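Local coordinates for maltose/maltodextrin-binding protein (Thermus thermophilus, PDB 2GH9), which binds maltotriose, probably as the periplasmic receptor that delivers malto-oligosaccharides to an ABC transporter, at residues A[216-221]-A[228-233]. Residues are numbered along the deposited sequence; the frame is centred on the assembly and turned at random.
Sequences GVADGA and AMILNG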
loop_
_atom_site.group_PDB
_atom_site.type_symbol
_atom_site.label_atom_id
_atom_site.label_comp_id
_atom_site.label_asym_id
_atom_site.label_seq_id
_atom_site.Cartn_x
_atom_site.Cartn_y
_atom_site.Cartn_z
ATOM N N GLY A 216 -13.278 -5.142 -2.626
ATOM C CA GLY A 216 -13.802 -5.694 -3.873
ATOM C C GLY A 216 -15.036 -5.004 -4.424
ATOM O O GLY A 216 -15.201 -4.868 -5.643
ATOM N N VAL A 217 -15.900 -4.563 -3.516
ATOM C CA VAL A 217 -17.124 -3.850 -3.883
ATOM C C VAL A 217 -16.771 -2.547 -4.585
ATOM O O VAL A 217 -17.263 -2.258 -5.689
ATOM C CB VAL A 217 -17.992 -3.596 -2.634
ATOM C CG1 VAL A 217 -19.162 -2.672 -2.948
ATOM C CG2 VAL A 217 -18.468 -4.938 -2.020
ATOM N N ALA A 218 -15.877 -1.770 -3.967
ATOM C CA ALA A 218 -15.482 -0.475 -4.538
ATOM C C ALA A 218 -14.659 -0.648 -5.809
ATOM O O ALA A 218 -14.861 0.064 -6.791
ATOM C CB ALA A 218 -14.720 0.368 -3.504
ATOM N N ASP A 219 -13.718 -1.589 -5.780
ATOM C CA ASP A 219 -12.867 -1.819 -6.923
ATOM C C ASP A 219 -13.683 -2.343 -8.096
ATOM O O ASP A 219 -13.471 -1.923 -9.237
ATOM C CB ASP A 219 -11.760 -2.800 -6.580
ATOM C CG ASP A 219 -10.746 -2.925 -7.691
ATOM O OD1 ASP A 219 -10.249 -1.885 -8.166
ATOM O OD2 ASP A 219 -10.465 -4.070 -8.092
ATOM N N GLY A 220 -14.605 -3.263 -7.796
ATOM C CA GLY A 220 -15.493 -3.848 -8.825
ATOM C C GLY A 220 -16.317 -2.774 -9.511
ATOM O O GLY A 220 -16.355 -2.692 -10.740
ATOM N N ALA A 221 -16.932 -1.920 -8.694
ATOM C CA ALA A 221 -17.697 -0.770 -9.165
ATOM C C ALA A 221 -16.939 0.183 -10.094
ATOM O O ALA A 221 -17.488 0.618 -11.104
ATOM C CB ALA A 221 -18.281 -0.020 -7.968
ATOM N N ALA A 228 -17.908 6.935 -9.877
ATOM C CA ALA A 228 -17.267 8.175 -10.238
ATOM C C ALA A 228 -15.849 8.318 -9.667
ATOM O O ALA A 228 -14.912 8.664 -10.383
ATOM C CB ALA A 228 -18.144 9.364 -9.752
ATOM N N MET A 229 -15.733 8.075 -8.368
ATOM C CA MET A 229 -14.495 8.304 -7.622
ATOM C C MET A 229 -14.216 7.152 -6.655
ATOM O O MET A 229 -15.118 6.629 -6.002
ATOM C CB MET A 229 -14.577 9.636 -6.858
ATOM C CG MET A 229 -14.508 10.848 -7.759
ATOM S SD MET A 229 -14.838 12.483 -7.061
ATOM C CE MET A 229 -16.618 12.398 -6.784
ATOM N N ILE A 230 -12.947 6.754 -6.579
ATOM C CA ILE A 230 -12.497 5.776 -5.604
ATOM C C ILE A 230 -11.227 6.285 -4.908
ATOM O O ILE A 230 -10.449 7.008 -5.485
ATOM C CB ILE A 230 -12.231 4.397 -6.285
ATOM C CG1 ILE A 230 -12.144 3.272 -5.254
ATOM C CG2 ILE A 230 -10.994 4.469 -7.205
ATOM C CD1 ILE A 230 -11.934 1.853 -5.879
ATOM N N LEU A 231 -11.052 5.904 -3.663
ATOM C CA LEU A 231 -9.800 6.069 -2.958
ATOM C C LEU A 231 -9.095 4.712 -3.095
ATOM O O LEU A 231 -9.507 3.720 -2.487
ATOM C CB LEU A 231 -10.047 6.430 -1.496
ATOM C CG LEU A 231 -8.815 6.710 -0.635
ATOM C CD1 LEU A 231 -7.965 7.900 -1.147
ATOM C CD2 LEU A 231 -9.208 6.920 0.817
ATOM N N ASN A 232 -8.060 4.672 -3.933
ATOM C CA ASN A 232 -7.290 3.448 -4.175
ATOM C C ASN A 232 -5.881 3.801 -4.701
ATOM O O ASN A 232 -5.596 4.951 -5.001
ATOM C CB ASN A 232 -8.039 2.563 -5.181
ATOM C CG ASN A 232 -7.697 1.089 -5.045
ATOM O OD1 ASN A 232 -6.938 0.681 -4.154
ATOM N ND2 ASN A 232 -8.301 0.266 -5.907
ATOM N N GLY A 233 -5.027 2.791 -4.818
ATOM C CA GLY A 233 -3.656 2.971 -5.216
ATOM C C GLY A 233 -3.298 2.341 -6.547
ATOM O O GLY A 233 -4.129 1.673 -7.188
#
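Ile230 reaches from strand 229-232 to helix 216-221 and meets it around Ala218. Its CB points at the helix, and there the side chain divides: CG2 stays back in the space between the backbone N and the carbonyl carbon, while CG1 lies anti to N (chi1 -164°) and CD1 continues the extended chain. This fully stretched arm lets the terminal methyl do all the touching. CD1 lies 4.0 Å from CB of Ala218, methyl against methyl, and 3.5 Å from the backbone O of Ala218; the amide N of Asp219 follows at 3.9 Å. The methyl thus rests on the peptide link between Ala218 and Asp219 as well as on the alanine. CA of Ala218 and CA of Ile230 are 7.0 Å apart, a closeness to which the small alanine side chain probably contributes. Elsewhere Ile230 packs on Ile118 and Ala218 on Leu150, both in strands flanking 229-232 in its sheet.

Two residues further along the strand, past Leu231, which points away from the helix, Asn232 turns its amide to Asp219. The carboxylate and amide planes stand 82° apart, and ND2 of Asn232 stays 3.7 Å from OD1 of Asp219, too long for a hydrogen bond. Tyr240 links them instead, its OH bonding both OD1 of Asp219 and ND2 of Asn232. Tyr215 OH also bonds ND2, while N of Gly233 and NE1 of Trp235 each donate a weak hydrogen bond to OD1 of Asn232. The side chain of Asn232 is about 6 Å from a bound glucose unit. Helix and strand run at 129° to each other, joined by a short connection: a helix packed on the central sheet of one alpha/beta lobe of a periplasmic binding protein, with the strand's end leading toward the sugar cleft.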